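Local coordinates for protein AAR187Cp (PDB 3ZIL) that probably regulates the establishment of sister-chromatid cohesion through cohesin, the deposited chain being the C-terminal Wap1 domain of the longer Wpl1 protein, at residues A171-I176 with Q212-L217; G226-L231 with I279-L284; E352-A357 with R373-L378. One frame throughout, in Å; residues are numbered along the deposited sequence.

Interaction 1: residues A171-I176 with Q212-L217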
loop_
_atom_site.group_PDB
_atom_site.type_symbol
_atom_site.label_atom_id
_atom_site.label_comp_id
_atom_site.label_asym_id
_atom_site.label_seq_id
_atom_site.Cartn_x
_atom_site.Cartn_y
_atom_site.Cartn_z
ATOM N N ALA A 171 11.646 1.207 -0.112
ATOM C CA ALA A 171 11.718 2.660 -0.162
ATOM C C ALA A 171 10.335 3.235 0.232
ATOM O O ALA A 171 10.240 4.245 0.931
ATOM C CB ALA A 171 12.151 3.186 -1.534
ATOM N N LEU A 172 9.266 2.560 -0.161
ATOM C CA LEU A 172 7.937 3.070 0.233
ATOM C C LEU A 172 7.671 2.941 1.746
ATOM O O LEU A 172 6.960 3.783 2.366
ATOM C CB LEU A 172 6.874 2.420 -0.566
ATOM C CG LEU A 172 6.802 2.858 -2.036
ATOM C CD1 LEU A 172 6.059 1.799 -2.839
ATOM C CD2 LEU A 172 6.167 4.291 -2.218
ATOM N N ALA A 173 8.171 1.833 2.312
ATOM C CA ALA A 173 8.020 1.546 3.732
ATOM C C ALA A 173 8.806 2.676 4.479
ATOM O O ALA A 173 8.253 3.323 5.407
ATOM C CB ALA A 173 8.558 0.160 4.086
ATOM N N ARG A 174 10.029 2.972 4.026
ATOM C CA ARG A 174 10.806 4.071 4.645
ATOM C C ARG A 174 10.035 5.406 4.568
ATOM O O ARG A 174 9.997 6.135 5.538
ATOM C CB ARG A 174 12.210 4.236 4.069
ATOM C CG ARG A 174 13.162 3.080 4.397
ATOM C CD ARG A 174 14.592 3.466 4.027
ATOM N NE ARG A 174 14.788 3.853 2.589
ATOM C CZ ARG A 174 15.022 2.960 1.580
ATOM N NH1 ARG A 174 15.014 1.648 1.774
ATOM N NH2 ARG A 174 15.213 3.354 0.340
ATOM N N LEU A 175 9.384 5.677 3.429
ATOM C CA LEU A 175 8.574 6.903 3.241
ATOM C C LEU A 175 7.420 6.958 4.247
ATOM O O LEU A 175 7.208 7.962 4.899
ATOM C CB LEU A 175 7.987 6.940 1.800
ATOM C CG LEU A 175 7.022 8.118 1.485
ATOM C CD1 LEU A 175 7.721 9.513 1.417
ATOM C CD2 LEU A 175 6.217 7.869 0.195
ATOM N N ILE A 176 6.694 5.853 4.431
ATOM C CA ILE A 176 5.628 5.831 5.455
ATOM C C ILE A 176 6.175 6.109 6.840
ATOM O O ILE A 176 5.548 6.865 7.578
ATOM C CB ILE A 176 4.853 4.519 5.397
ATOM C CG1 ILE A 176 4.139 4.407 3.986
ATOM C CG2 ILE A 176 3.868 4.330 6.580
ATOM C CD1 ILE A 176 3.868 2.952 3.599
ATOM N N GLN A 212 10.418 -5.041 8.603
ATOM C CA GLN A 212 11.010 -4.501 9.840
ATOM C C GLN A 212 10.693 -3.006 9.955
ATOM O O GLN A 212 10.490 -2.483 11.062
ATOM C CB GLN A 212 12.492 -4.764 9.811
ATOM C CG GLN A 212 12.725 -6.285 9.853
ATOM C CD GLN A 212 14.158 -6.692 9.598
ATOM O OE1 GLN A 212 15.079 -5.846 9.657
ATOM N NE2 GLN A 212 14.377 -7.993 9.252
ATOM N N THR A 213 10.609 -2.304 8.820
ATOM C CA THR A 213 10.296 -0.919 8.914
ATOM C C THR A 213 8.882 -0.702 9.359
ATOM O O THR A 213 8.641 0.108 10.254
ATOM C CB THR A 213 10.536 -0.202 7.615
ATOM O OG1 THR A 213 11.922 -0.314 7.327
ATOM C CG2 THR A 213 10.171 1.239 7.704
ATOM N N LEU A 214 7.944 -1.405 8.745
ATOM C CA LEU A 214 6.520 -1.192 9.055
ATOM C C LEU A 214 6.243 -1.705 10.464
ATOM O O LEU A 214 5.469 -1.108 11.206
ATOM C CB LEU A 214 5.631 -1.886 8.013
ATOM C CG LEU A 214 5.778 -1.376 6.580
ATOM C CD1 LEU A 214 4.787 -2.215 5.772
ATOM C CD2 LEU A 214 5.387 0.115 6.488
ATOM N N ALA A 215 6.916 -2.780 10.845
ATOM C CA ALA A 215 6.675 -3.361 12.197
ATOM C C ALA A 215 7.221 -2.395 13.291
ATOM O O ALA A 215 6.769 -2.470 14.445
ATOM C CB ALA A 215 7.339 -4.707 12.292
ATOM N N GLY A 216 8.134 -1.475 12.897
ATOM C CA GLY A 216 8.689 -0.425 13.780
ATOM C C GLY A 216 7.890 0.875 13.869
ATOM O O GLY A 216 8.308 1.815 14.565
ATOM N N LEU A 217 6.732 0.954 13.201
ATOM C CA LEU A 217 5.929 2.190 13.180
ATOM C C LEU A 217 5.251 2.397 14.528
ATOM O O LEU A 217 5.082 1.416 15.283
ATOM C CB LEU A 217 4.780 2.080 12.131
ATOM C CG LEU A 217 5.252 2.054 10.662
ATOM C CD1 LEU A 217 4.096 1.749 9.655
ATOM C CD2 LEU A 217 5.968 3.353 10.280
#
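T213 leans on A173, and its side chain can be followed atom by atom. Its CB lies 4.1 Å from A173 CB. At the branch the two tips part. The methyl CG2, anti to the backbone N, reaches over the A173 peptide and stops 3.6 Å from A173 O. The hydroxyl OG1, beside the backbone N (chi1 -62°), hydrogen-bonds to Q209 O one turn earlier in its own helix. The polar tip thus stays on its own helix while the methyl does the touching. L214 approaches A173 as well, with its branch: CG and CD2 each lie about 4.0 Å from A173 CB. The small alanine lets the backbones come close, with CA of A173 and CA of L214 6.2 Å apart. Farther along, I176 and L217 cross obliquely, and I176 CG2 meets L217 CD1 at 4.0 Å. I176 CD1 also sits 4.3 Å from L214 CD2. Behind these residues, I176 packs on C188 and A173 on L191 of helix 185-193, while L214 and L217 pack on helix 225-235. Helix 168-178 thus packs by methyls on the C-terminal end of helix 201-215 and on L217 just beyond, relying on apolar burial, not charge.

Interaction 2: residues G226-L231 with I279-L284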
loop_
_atom_site.group_PDB
_atom_site.type_symbol
_atom_site.label_atom_id
_atom_site.label_comp_id
_atom_site.label_asym_id
_atom_site.label_seq_id
_atom_site.Cartn_x
_atom_site.Cartn_y
_atom_site.Cartn_z
ATOM N N GLY A 226 -4.365 0.167 5.246
ATOM C CA GLY A 226 -3.274 0.083 4.224
ATOM C C GLY A 226 -2.010 -0.601 4.746
ATOM O O GLY A 226 -1.436 -1.564 4.115
ATOM N N VAL A 227 -1.588 -0.177 5.949
ATOM C CA VAL A 227 -0.378 -0.718 6.528
ATOM C C VAL A 227 -0.562 -2.178 6.892
ATOM O O VAL A 227 0.319 -3.018 6.622
ATOM C CB VAL A 227 0.011 0.091 7.821
ATOM C CG1 VAL A 227 1.184 -0.675 8.441
ATOM C CG2 VAL A 227 0.453 1.553 7.441
ATOM N N LEU A 228 -1.725 -2.527 7.448
ATOM C CA LEU A 228 -1.951 -3.909 7.812
ATOM C C LEU A 228 -1.917 -4.801 6.566
ATOM O O LEU A 228 -1.411 -5.910 6.668
ATOM C CB LEU A 228 -3.321 -4.099 8.547
ATOM C CG LEU A 228 -3.331 -3.519 10.000
ATOM C CD1 LEU A 228 -4.773 -3.241 10.461
ATOM C CD2 LEU A 228 -2.597 -4.376 10.976
ATOM N N LYS A 229 -2.538 -4.377 5.445
ATOM C CA LYS A 229 -2.474 -5.192 4.254
ATOM C C LYS A 229 -1.056 -5.366 3.764
ATOM O O LYS A 229 -0.701 -6.480 3.344
ATOM C CB LYS A 229 -3.331 -4.628 3.113
ATOM C CG LYS A 229 -4.833 -4.707 3.464
ATOM C CD LYS A 229 -5.632 -3.905 2.409
ATOM C CE LYS A 229 -7.050 -3.599 2.882
ATOM N NZ LYS A 229 -8.028 -3.594 1.761
ATOM N N CYS A 230 -0.236 -4.299 3.819
ATOM C CA CYS A 230 1.154 -4.560 3.476
ATOM C C CYS A 230 1.760 -5.612 4.398
ATOM O O CYS A 230 2.462 -6.524 3.902
ATOM C CB CYS A 230 2.001 -3.282 3.520
ATOM S SG CYS A 230 1.361 -2.063 2.313
ATOM N N LEU A 231 1.518 -5.492 5.705
ATOM C CA LEU A 231 2.141 -6.393 6.693
ATOM C C LEU A 231 1.673 -7.835 6.448
ATOM O O LEU A 231 2.481 -8.812 6.505
ATOM C CB LEU A 231 1.866 -5.989 8.144
ATOM C CG LEU A 231 2.622 -4.793 8.708
ATOM C CD1 LEU A 231 1.942 -4.161 9.912
ATOM C CD2 LEU A 231 4.145 -5.105 8.989
ATOM N N ILE A 279 -10.625 -7.995 11.471
ATOM C CA ILE A 279 -10.301 -9.111 10.557
ATOM C C ILE A 279 -8.850 -8.973 10.068
ATOM O O ILE A 279 -8.084 -9.940 9.995
ATOM C CB ILE A 279 -11.269 -9.154 9.346
ATOM C CG1 ILE A 279 -12.699 -9.666 9.783
ATOM C CG2 ILE A 279 -10.664 -10.036 8.223
ATOM C CD1 ILE A 279 -13.800 -9.450 8.716
ATOM N N LEU A 280 -8.449 -7.762 9.672
ATOM C CA LEU A 280 -7.083 -7.603 9.175
ATOM C C LEU A 280 -5.988 -7.813 10.315
ATOM O O LEU A 280 -4.948 -8.485 10.075
ATOM C CB LEU A 280 -6.909 -6.193 8.496
ATOM C CG LEU A 280 -7.693 -5.982 7.218
ATOM C CD1 LEU A 280 -7.681 -4.487 6.867
ATOM C CD2 LEU A 280 -7.041 -6.792 6.085
ATOM N N GLN A 281 -6.207 -7.256 11.530
ATOM C CA GLN A 281 -5.296 -7.580 12.613
ATOM C C GLN A 281 -5.233 -9.084 12.941
ATOM O O GLN A 281 -4.152 -9.618 13.193
ATOM C CB GLN A 281 -5.664 -6.806 13.893
ATOM C CG GLN A 281 -5.719 -5.293 13.673
ATOM C CD GLN A 281 -6.000 -4.460 14.959
ATOM O OE1 GLN A 281 -6.650 -4.906 15.887
ATOM N NE2 GLN A 281 -5.469 -3.254 14.989
ATOM N N LEU A 282 -6.388 -9.776 12.929
ATOM C CA LEU A 282 -6.362 -11.237 13.167
ATOM C C LEU A 282 -5.674 -11.983 11.997
ATOM O O LEU A 282 -4.934 -12.896 12.216
ATOM C CB LEU A 282 -7.785 -11.789 13.383
ATOM C CG LEU A 282 -8.372 -11.378 14.744
ATOM C CD1 LEU A 282 -9.911 -11.379 14.783
ATOM C CD2 LEU A 282 -7.819 -12.233 15.910
ATOM N N GLY A 283 -5.940 -11.569 10.771
ATOM C CA GLY A 283 -5.279 -12.145 9.606
ATOM C C GLY A 283 -3.782 -11.937 9.792
ATOM O O GLY A 283 -2.989 -12.849 9.524
ATOM N N LEU A 284 -3.373 -10.770 10.298
ATOM C CA LEU A 284 -1.911 -10.575 10.466
ATOM C C LEU A 284 -1.363 -11.461 11.619
ATOM O O LEU A 284 -0.346 -12.133 11.452
ATOM C CB LEU A 284 -1.550 -9.096 10.604
ATOM C CG LEU A 284 -0.098 -8.828 10.948
ATOM C CD1 LEU A 284 0.798 -9.363 9.831
ATOM C CD2 LEU A 284 0.132 -7.348 11.163
#
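The 2.8 Å bond from L284 N to L280 O sets two leucines one turn apart on the helix, and both face L228. This is an ordinary backbone bond; the contact itself is apolar. L228 fits between L280, Q281 and L284. Its CD1 meets Q281 CG at 3.9 Å and L280 CB at 4.1 Å. Its CD2 meets L284 CD2 at 4.0 Å, the two side chains crossing at about a right angle. L284 has CG anti to the backbone N (chi1 173°), unlike the other leucines of the contact. Its CD2 lies 3.7 Å from L231 CB, and its CD1 rests near the L231 carbonyl. Near the start of 279-284, the aliphatic part of K229 lies against L280, with K229 CG 4.0 Å from L280 CD2. Q281 touches with its CG methylene, while its buried amide is satisfied by S258 OG at OE1 and L222 O at NE2. The short helix segments run nearly parallel, at 23° and 9.5 Å between axes. L255 of helix 248-261 packs on L228, Q281 and L284. Helix 185-193 packs on V227, K229 and C230, helix 321-336 on I279 and L282, and a bound peptide near K229, I279 and L280.

Interaction 3: residues E352-A357 with R373-L378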
loop_
_atom_site.group_PDB
_atom_site.type_symbol
_atom_site.label_atom_id
_atom_site.label_comp_id
_atom_site.label_asym_id
_atom_site.label_seq_id
_atom_site.Cartn_x
_atom_site.Cartn_y
_atom_site.Cartn_z
ATOM N N GLU A 352 -16.186 -25.769 16.500
ATOM C CA GLU A 352 -16.407 -24.502 15.799
ATOM C C GLU A 352 -15.342 -24.349 14.678
ATOM O O GLU A 352 -15.650 -23.905 13.582
ATOM C CB GLU A 352 -16.358 -23.337 16.774
ATOM C CG GLU A 352 -17.548 -23.247 17.745
ATOM C CD GLU A 352 -18.925 -23.082 17.080
ATOM O OE1 GLU A 352 -19.041 -22.508 15.988
ATOM O OE2 GLU A 352 -19.935 -23.515 17.675
ATOM N N LEU A 353 -14.145 -24.850 14.927
ATOM C CA LEU A 353 -13.073 -24.833 13.937
ATOM C C LEU A 353 -13.402 -25.703 12.734
ATOM O O LEU A 353 -13.168 -25.291 11.578
ATOM C CB LEU A 353 -11.721 -25.145 14.595
ATOM C CG LEU A 353 -11.111 -24.017 15.448
ATOM C CD1 LEU A 353 -9.718 -24.368 16.019
ATOM C CD2 LEU A 353 -11.065 -22.688 14.702
ATOM N N GLU A 354 -14.035 -26.877 12.975
ATOM C CA GLU A 354 -14.422 -27.769 11.865
ATOM C C GLU A 354 -15.509 -27.157 10.984
ATOM O O GLU A 354 -15.490 -27.297 9.767
ATOM C CB GLU A 354 -14.981 -29.130 12.381
ATOM C CG GLU A 354 -13.943 -30.112 12.844
ATOM C CD GLU A 354 -14.529 -31.247 13.662
ATOM O OE1 GLU A 354 -15.740 -31.215 14.030
ATOM O OE2 GLU A 354 -13.749 -32.155 14.001
ATOM N N ALA A 355 -16.493 -26.524 11.600
ATOM C CA ALA A 355 -17.481 -25.804 10.843
ATOM C C ALA A 355 -16.854 -24.633 9.999
ATOM O O ALA A 355 -17.277 -24.350 8.892
ATOM C CB ALA A 355 -18.529 -25.228 11.807
ATOM N N PHE A 356 -15.934 -23.893 10.581
ATOM C CA PHE A 356 -15.211 -22.779 9.860
ATOM C C PHE A 356 -14.439 -23.343 8.672
ATOM O O PHE A 356 -14.445 -22.744 7.573
ATOM C CB PHE A 356 -14.286 -22.113 10.896
ATOM C CG PHE A 356 -13.540 -20.865 10.419
ATOM C CD1 PHE A 356 -14.041 -20.028 9.409
ATOM C CD2 PHE A 356 -12.362 -20.487 11.082
ATOM C CE1 PHE A 356 -13.354 -18.868 9.038
ATOM C CE2 PHE A 356 -11.651 -19.326 10.696
ATOM C CZ PHE A 356 -12.162 -18.528 9.692
ATOM N N ALA A 357 -13.843 -24.532 8.850
ATOM C CA ALA A 357 -13.176 -25.235 7.757
ATOM C C ALA A 357 -14.078 -25.576 6.572
ATOM O O ALA A 357 -13.676 -25.436 5.415
ATOM C CB ALA A 357 -12.459 -26.493 8.239
ATOM N N ARG A 373 -4.310 -28.056 10.263
ATOM C CA ARG A 373 -3.090 -28.158 11.037
ATOM C C ARG A 373 -3.349 -28.090 12.547
ATOM O O ARG A 373 -2.849 -28.951 13.290
ATOM C CB ARG A 373 -2.075 -27.083 10.560
ATOM C CG ARG A 373 -0.835 -26.909 11.418
ATOM C CD ARG A 373 -0.166 -28.260 11.648
ATOM N NE ARG A 373 1.282 -28.198 11.781
ATOM C CZ ARG A 373 2.113 -29.131 11.316
ATOM N NH1 ARG A 373 1.645 -30.182 10.654
ATOM N NH2 ARG A 373 3.420 -29.002 11.488
ATOM N N VAL A 374 -4.159 -27.109 12.964
ATOM C CA VAL A 374 -4.473 -26.850 14.354
ATOM C C VAL A 374 -5.384 -27.958 14.894
ATOM O O VAL A 374 -5.191 -28.396 16.022
ATOM C CB VAL A 374 -5.065 -25.401 14.565
ATOM C CG1 VAL A 374 -6.513 -25.450 15.005
ATOM C CG2 VAL A 374 -4.288 -24.644 15.635
ATOM N N LEU A 375 -6.337 -28.454 14.095
ATOM C CA LEU A 375 -7.238 -29.487 14.575
ATOM C C LEU A 375 -6.492 -30.804 14.899
ATOM O O LEU A 375 -7.029 -31.686 15.572
ATOM C CB LEU A 375 -8.310 -29.769 13.561
ATOM C CG LEU A 375 -9.357 -28.705 13.344
ATOM C CD1 LEU A 375 -10.207 -29.099 12.128
ATOM C CD2 LEU A 375 -10.142 -28.464 14.621
ATOM N N GLU A 376 -5.266 -30.941 14.404
ATOM C CA GLU A 376 -4.481 -32.133 14.710
ATOM C C GLU A 376 -4.057 -32.159 16.155
ATOM O O GLU A 376 -3.697 -33.201 16.668
ATOM C CB GLU A 376 -3.260 -32.181 13.841
ATOM C CG GLU A 376 -3.626 -32.437 12.383
ATOM C CD GLU A 376 -2.406 -32.439 11.513
ATOM O OE1 GLU A 376 -1.621 -31.484 11.584
ATOM O OE2 GLU A 376 -2.222 -33.374 10.753
ATOM N N THR A 377 -4.106 -31.013 16.819
ATOM C CA THR A 377 -3.757 -30.965 18.225
ATOM C C THR A 377 -5.001 -30.918 19.163
ATOM O O THR A 377 -4.890 -30.555 20.351
ATOM C CB THR A 377 -2.788 -29.798 18.519
ATOM O OG1 THR A 377 -3.552 -28.605 18.736
ATOM C CG2 THR A 377 -1.758 -29.584 17.385
ATOM N N LEU A 378 -6.175 -31.294 18.644
ATOM C CA LEU A 378 -7.433 -31.191 19.420
ATOM C C LEU A 378 -8.202 -32.511 19.598
ATOM O O LEU A 378 -8.892 -33.001 18.690
ATOM C CB LEU A 378 -8.355 -30.087 18.870
ATOM C CG LEU A 378 -7.841 -28.645 18.646
ATOM C CD1 LEU A 378 -9.009 -27.723 18.353
ATOM C CD2 LEU A 378 -7.035 -28.060 19.788
#
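L353 points its CD1 at V374 CG1, 3.5 Å away, and the two side chains cross at about a right angle. The V374 side chain is off the staggered positions: chi1 of 113° brings CG1 almost into eclipse with its own carbonyl carbon, which leaves the exact closeness to L353 CD1 doubtful. L353 CD1 also approaches L378 CD1 at 4.1 Å, again at about a right angle. One methyl thus meets both V374 and the C-terminal residue. L375 has CG beside the backbone N (chi1 -70°), and its two methyls divide the work. CD2 lies 3.7 Å from L353 CB, and CD1 lies 3.9 Å from E354 CG. E354 is extended beyond CG and its carboxylate forms a salt bridge with K350. V374 O is gripped twice, by T377 N and by T377 OG1 at 3.2 Å, the hydroxyl lying in the carbonyl plane. A type I turn from L375 to L378 folds the chain end back toward L353. A331 and Y332 of helix 321-336 pack on L353 and V374 respectively. Helices 343-360 and 365-375 follow each other and run in roughly opposing senses here, consistent with a helical hairpin closing the all-helical Wap1 domain at its C terminus.

Overall arrangement
From the N terminus, the three contacts come in series, and none nests in or crosses another. Interaction 1 closes a 35-residue excursion that includes helix 185-193. Interaction 2 opens soon after it and spans 47 residues, with helix 248-261 among them. Interaction 3 closes the short 15-residue connection at the C terminus. Interactions 1 and 2 touch directly: L214 CB and L231 CD2 lie 3.7 Å apart, on the consecutive helices 201-215 and 225-235. Together they tie four helices into one continuous stack near the centre of the chain. Interaction 3 stands apart, its centre about 23 Å from that of interaction 2, and helix 321-336 touches residues of both.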